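Local coordinates for uncharacterized hypothetical protein (Parabacteroides merdae, PDB 4EI0) that is of unknown function but belongs to the DUF4466 family and is built around antiparallel beta sheets, with little helix, at residues G172-I177 with V305-Y310; M151-N156 with R243-L248. All coordinates share one frame; numbering follows the deposited sequence.

Interaction 1 (G172-I177 with V305-Y310); sequences GEAVHI and VSVKRY
V175 and V307 make the apolar part of this contact, their side chains crossing at about a right angle with V175 CG1 3.6 Å from V307 CG2. The second methyl of V307, CG1, sits anti to its backbone N (chi1 176°) and reaches A174 CB at 4.0 Å. A174 is wedged farther along the strand, its CB lying 3.5 Å from V307 O and 3.9 Å from R309 CB.

The polar part belongs to R309. Its chain runs out past A174 and bends at chi3 (67°), which turns NE toward the 173-174 peptide. E173 O lies above one face of the guanidinium, 3.1 Å from R309 NH1, but the angle is too poor for a hydrogen bond. The N-H groups bond elsewhere: NH1 to the carbonyls of F168 and N170, NH2 in a salt bridge to D152. A174 O is buried against R309 CD without a polar partner. Within 172-177, H176 ND1 donates in its ring plane to the syn lone pair of E173 OE2 at 2.7 Å.

No hydrogen bond joins the two segments directly; 172-177 leads into edge strand 176-178 of one sheet and packs on strand 302-311 of another, which lies between strands 152-159 and 289-299.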
loop_
_atom_site.group_PDB
_atom_site.type_symbol
_atom_site.label_atom_id
_atom_site.label_comp_id
_atom_site.label_asym_id
_atom_site.label_seq_id
_atom_site.Cartn_x
_atom_site.Cartn_y
_atom_site.Cartn_z
ATOM N N GLY B 172 -42.048 -3.100 9.090
ATOM C CA GLY B 172 -40.738 -3.074 8.439
ATOM C C GLY B 172 -40.670 -2.443 7.075
ATOM O O GLY B 172 -39.638 -2.537 6.440
ATOM N N GLU B 173 -41.721 -1.746 6.638
ATOM C CA GLU B 173 -41.775 -1.184 5.283
ATOM C C GLU B 173 -42.151 0.286 5.381
ATOM O O GLU B 173 -43.266 0.569 5.720
ATOM C CB GLU B 173 -42.851 -1.881 4.454
ATOM C CG GLU B 173 -42.426 -3.005 3.525
ATOM C CD GLU B 173 -43.554 -3.417 2.564
ATOM O OE1 GLU B 173 -44.547 -4.020 3.010
ATOM O OE2 GLU B 173 -43.475 -3.113 1.360
ATOM N N ALA B 174 -41.235 1.212 5.067
ATOM C CA ALA B 174 -41.496 2.654 5.258
ATOM C C ALA B 174 -42.736 3.101 4.503
ATOM O O ALA B 174 -43.516 3.909 4.986
ATOM C CB ALA B 174 -40.281 3.484 4.837
ATOM N N VAL B 175 -42.922 2.541 3.325
ATOM C CA VAL B 175 -44.133 2.741 2.500
ATOM C C VAL B 175 -44.293 1.524 1.656
ATOM O O VAL B 175 -43.276 0.866 1.345
ATOM C CB VAL B 175 -44.035 3.992 1.586
ATOM C CG1 VAL B 175 -43.087 3.776 0.425
ATOM C CG2 VAL B 175 -45.421 4.370 1.102
ATOM N N HIS B 176 -45.526 1.229 1.277
ATOM C CA HIS B 176 -45.808 0.201 0.273
ATOM C C HIS B 176 -46.767 0.763 -0.719
ATOM O O HIS B 176 -47.714 1.416 -0.334
ATOM C CB HIS B 176 -46.378 -1.064 0.938
ATOM C CG HIS B 176 -46.551 -2.232 -0.026
ATOM N ND1 HIS B 176 -45.573 -3.136 -0.273
ATOM C CD2 HIS B 176 -47.600 -2.552 -0.866
ATOM C CE1 HIS B 176 -46.035 -4.034 -1.180
ATOM N NE2 HIS B 176 -47.246 -3.654 -1.561
ATOM N N ILE B 177 -46.526 0.526 -2.006
ATOM C CA ILE B 177 -47.401 1.013 -3.080
ATOM C C ILE B 177 -48.257 -0.160 -3.549
ATOM O O ILE B 177 -47.751 -1.114 -4.097
ATOM C CB ILE B 177 -46.611 1.559 -4.316
ATOM C CG1 ILE B 177 -45.431 2.485 -3.921
ATOM C CG2 ILE B 177 -47.566 2.239 -5.249
ATOM C CD1 ILE B 177 -45.799 3.658 -3.050
ATOM N N VAL B 305 -40.484 7.738 -5.698
ATOM C CA VAL B 305 -40.468 8.267 -4.330
ATOM C C VAL B 305 -39.518 7.456 -3.474
ATOM O O VAL B 305 -39.258 6.301 -3.766
ATOM C CB VAL B 305 -41.883 8.313 -3.697
ATOM C CG1 VAL B 305 -42.874 9.063 -4.575
ATOM C CG2 VAL B 305 -42.402 6.917 -3.402
ATOM N N SER B 306 -38.998 8.090 -2.444
ATOM C CA SER B 306 -38.256 7.457 -1.374
ATOM C C SER B 306 -38.799 7.975 -0.031
ATOM O O SER B 306 -39.144 9.130 0.077
ATOM C CB SER B 306 -36.794 7.820 -1.510
ATOM O OG SER B 306 -36.315 7.401 -2.785
ATOM N N VAL B 307 -38.854 7.136 0.992
ATOM C CA VAL B 307 -39.597 7.460 2.242
ATOM C C VAL B 307 -38.803 7.034 3.443
ATOM O O VAL B 307 -38.238 5.942 3.451
ATOM C CB VAL B 307 -40.977 6.747 2.256
ATOM C CG1 VAL B 307 -41.750 6.964 3.565
ATOM C CG2 VAL B 307 -41.803 7.117 1.038
ATOM N N LYS B 308 -38.701 7.920 4.426
ATOM C CA LYS B 308 -38.334 7.587 5.782
ATOM C C LYS B 308 -39.596 7.586 6.610
ATOM O O LYS B 308 -40.459 8.450 6.424
ATOM C CB LYS B 308 -37.364 8.573 6.352
ATOM C CG LYS B 308 -35.933 8.300 5.938
ATOM C CD LYS B 308 -34.960 9.370 6.376
ATOM C CE LYS B 308 -33.493 8.976 6.153
ATOM N NZ LYS B 308 -32.556 10.029 6.618
ATOM N N ARG B 309 -39.737 6.577 7.467
ATOM C CA ARG B 309 -40.927 6.481 8.394
ATOM C C ARG B 309 -40.453 6.289 9.824
ATOM O O ARG B 309 -39.436 5.632 10.064
ATOM C CB ARG B 309 -41.808 5.325 7.962
ATOM C CG ARG B 309 -43.104 5.178 8.756
ATOM C CD ARG B 309 -43.852 3.890 8.475
ATOM N NE ARG B 309 -43.131 2.728 8.948
ATOM C CZ ARG B 309 -43.568 1.469 8.892
ATOM N NH1 ARG B 309 -44.764 1.186 8.407
ATOM N NH2 ARG B 309 -42.784 0.483 9.337
ATOM N N TYR B 310 -41.179 6.871 10.780
ATOM C CA TYR B 310 -40.826 6.812 12.184
ATOM C C TYR B 310 -42.114 6.522 12.981
ATOM O O TYR B 310 -43.118 7.219 12.828
ATOM C CB TYR B 310 -40.204 8.159 12.615
ATOM C CG TYR B 310 -39.825 8.266 14.082
ATOM C CD1 TYR B 310 -38.622 7.847 14.519
ATOM C CD2 TYR B 310 -40.721 8.762 15.014
ATOM C CE1 TYR B 310 -38.272 7.931 15.863
ATOM C CE2 TYR B 310 -40.401 8.848 16.346
ATOM C CZ TYR B 310 -39.166 8.403 16.769
ATOM O OH TYR B 310 -38.807 8.491 18.085
#

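Interaction 2 (M151-N156 with R243-L248); sequences MDMAKN and RQLSDL
K155 reaches from its strand to the end of the short helix 243-246, where its ammonium meets two acceptors. The chain bends at chi3 (66°), which turns CE to within 3.2 Å of Q244 O, and NZ then donates to that carbonyl at 2.9 Å. The bond is nearly in line with the carbonyl, the C=O...N angle being 163°. The same NZ forms a salt bridge with D247 OD2 at 2.7 Å, where OD2 accepts through its syn lone pair, the one on the side of OD1, and the two side chains cross at about a right angle.

D247 is the first residue past the helix and has positive phi, while its backbone N still bonds to R243 O. The lysine thus ties an edge strand of a five-stranded antiparallel sheet, 152-159, to the C-terminal turn of a helix, and its positive charge would suit both the carbonyl at that end and the carboxylate beyond it. An alanine in place of K155 would probably leave D247 OD2 and Q244 O without this shared donor and weaken the hold of the strand on the helix end.

Two residues earlier, the selenomethionine M153 makes the apolar half. Its CG stands anti to the backbone N (chi1 170°), and its SE comes 3.7 Å from Q244 CB, the two side chains crossing at about a right angle. L245 instead slides past M153 in the opposite direction, its CD2 4.0 Å from both CG and SE. Past CB, the amide end of Q244 leaves the selenium and bonds elsewhere: OE1 accepts from K308 NZ and NE2 donates to P29 O. L245 turns its side chain onto K308 of strand 302-311 and Y292 of strand 289-299.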
loop_
_atom_site.group_PDB
_atom_site.type_symbol
_atom_site.label_atom_id
_atom_site.label_comp_id
_atom_site.label_asym_id
_atom_site.label_seq_id
_atom_site.Cartn_x
_atom_site.Cartn_y
_atom_site.Cartn_z
HETATM N N MSE B 151 -35.961 4.393 12.641
HETATM C CA MSE B 151 -36.593 4.648 11.350
HETATM C C MSE B 151 -36.558 3.437 10.437
HETATM O O MSE B 151 -35.694 2.566 10.559
HETATM C CB MSE B 151 -35.919 5.816 10.633
HETATM C CG MSE B 151 -36.155 7.150 11.250
HETATM SE SE MSE B 151 -35.305 8.630 10.266
HETATM C CE MSE B 151 -33.424 7.972 10.439
ATOM N N ASP B 152 -37.537 3.395 9.545
ATOM C CA ASP B 152 -37.530 2.565 8.351
ATOM C C ASP B 152 -37.310 3.446 7.161
ATOM O O ASP B 152 -37.694 4.628 7.176
ATOM C CB ASP B 152 -38.867 1.868 8.172
ATOM C CG ASP B 152 -39.019 0.636 9.064
ATOM O OD1 ASP B 152 -38.211 -0.296 8.927
ATOM O OD2 ASP B 152 -39.959 0.595 9.896
HETATM N N MSE B 153 -36.707 2.891 6.116
HETATM C CA MSE B 153 -36.496 3.611 4.884
HETATM C C MSE B 153 -36.719 2.735 3.648
HETATM O O MSE B 153 -36.264 1.595 3.602
HETATM C CB MSE B 153 -35.058 4.168 4.905
HETATM C CG MSE B 153 -34.695 4.716 3.600
HETATM SE SE MSE B 153 -33.029 5.759 3.695
HETATM C CE MSE B 153 -31.714 4.363 4.257
ATOM N N ALA B 154 -37.394 3.269 2.635
ATOM C CA ALA B 154 -37.661 2.544 1.364
ATOM C C ALA B 154 -37.307 3.527 0.256
ATOM O O ALA B 154 -37.780 4.671 0.279
ATOM C CB ALA B 154 -39.124 2.151 1.301
ATOM N N LYS B 155 -36.477 3.125 -0.708
ATOM C CA LYS B 155 -35.989 4.030 -1.718
ATOM C C LYS B 155 -36.410 3.634 -3.110
ATOM O O LYS B 155 -36.619 2.472 -3.396
ATOM C CB LYS B 155 -34.471 4.109 -1.695
ATOM C CG LYS B 155 -33.898 4.678 -0.429
ATOM C CD LYS B 155 -32.389 4.523 -0.418
ATOM C CE LYS B 155 -31.760 5.380 -1.523
ATOM N NZ LYS B 155 -30.302 5.565 -1.298
ATOM N N ASN B 156 -36.562 4.645 -3.952
ATOM C CA ASN B 156 -36.794 4.496 -5.374
ATOM C C ASN B 156 -37.933 3.593 -5.719
ATOM O O ASN B 156 -37.782 2.675 -6.498
ATOM C CB ASN B 156 -35.490 4.070 -6.058
ATOM C CG ASN B 156 -34.356 5.040 -5.766
ATOM O OD1 ASN B 156 -33.309 4.650 -5.237
ATOM N ND2 ASN B 156 -34.585 6.318 -6.027
ATOM N N ARG B 243 -29.751 13.086 2.374
ATOM C CA ARG B 243 -28.641 12.442 1.644
ATOM C C ARG B 243 -28.915 10.944 1.420
ATOM O O ARG B 243 -28.561 10.386 0.378
ATOM C CB ARG B 243 -27.317 12.629 2.413
ATOM C CG ARG B 243 -26.052 12.899 1.597
ATOM C CD ARG B 243 -25.958 12.075 0.318
ATOM N NE ARG B 243 -24.608 12.092 -0.257
ATOM C CZ ARG B 243 -24.170 11.247 -1.194
ATOM N NH1 ARG B 243 -24.945 10.270 -1.669
ATOM N NH2 ARG B 243 -22.930 11.370 -1.648
ATOM N N GLN B 244 -29.600 10.313 2.360
ATOM C CA GLN B 244 -29.931 8.891 2.223
ATOM C C GLN B 244 -31.048 8.685 1.244
ATOM O O GLN B 244 -31.074 7.712 0.524
ATOM C CB GLN B 244 -30.269 8.280 3.598
ATOM C CG GLN B 244 -29.068 8.267 4.492
ATOM C CD GLN B 244 -29.342 7.938 5.945
ATOM O OE1 GLN B 244 -30.236 8.502 6.584
ATOM N NE2 GLN B 244 -28.462 7.132 6.523
ATOM N N LEU B 245 -32.017 9.592 1.216
ATOM C CA LEU B 245 -33.144 9.401 0.309
ATOM C C LEU B 245 -32.873 9.831 -1.139
ATOM O O LEU B 245 -33.530 9.333 -2.049
ATOM C CB LEU B 245 -34.389 10.147 0.840
ATOM C CG LEU B 245 -35.001 9.658 2.158
ATOM C CD1 LEU B 245 -36.049 10.660 2.563
ATOM C CD2 LEU B 245 -35.595 8.289 2.005
ATOM N N SER B 246 -31.971 10.784 -1.344
ATOM C CA SER B 246 -31.791 11.408 -2.660
ATOM C C SER B 246 -30.426 11.171 -3.292
ATOM O O SER B 246 -30.241 11.429 -4.487
ATOM C CB SER B 246 -31.993 12.909 -2.541
ATOM O OG SER B 246 -30.785 13.478 -2.114
ATOM N N ASP B 247 -29.466 10.695 -2.506
ATOM C CA ASP B 247 -28.120 10.445 -3.032
ATOM C C ASP B 247 -27.549 11.673 -3.786
ATOM O O ASP B 247 -26.925 11.527 -4.824
ATOM C CB ASP B 247 -28.099 9.194 -3.946
ATOM C CG ASP B 247 -28.328 7.900 -3.194
ATOM O OD1 ASP B 247 -27.340 7.192 -2.895
ATOM O OD2 ASP B 247 -29.498 7.577 -2.917
ATOM N N LEU B 248 -27.803 12.876 -3.271
ATOM C CA LEU B 248 -27.133 14.096 -3.753
ATOM C C LEU B 248 -26.354 14.711 -2.597
ATOM O O LEU B 248 -26.864 14.844 -1.498
ATOM C CB LEU B 248 -28.128 15.106 -4.372
ATOM C CG LEU B 248 -29.331 14.554 -5.178
ATOM C CD1 LEU B 248 -30.156 15.711 -5.735
ATOM C CD2 LEU B 248 -28.933 13.559 -6.284
#

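Interactions 1 and 2 share one sheet, in which strands 302-311 and 152-159 are neighbours, and their centres lie about 9 Å apart. The backbone joins them, with V307 N 2.8 Å from A154 O, a probable hydrogen bond. Strand 302-311 serves both: V307 and R309 turn toward 172-177, while K308 points away from it, toward interaction 2, its NZ 2.8 Å from Q244 OE1. S306 OG also packs near the second contact, 3.6 Å from K155 CA. D152, in 151-156, is the carboxylate partner of R309, so the segments of the two interactions meet there as well. Along the chain the segments alternate, so the two contacts interlock in sequence.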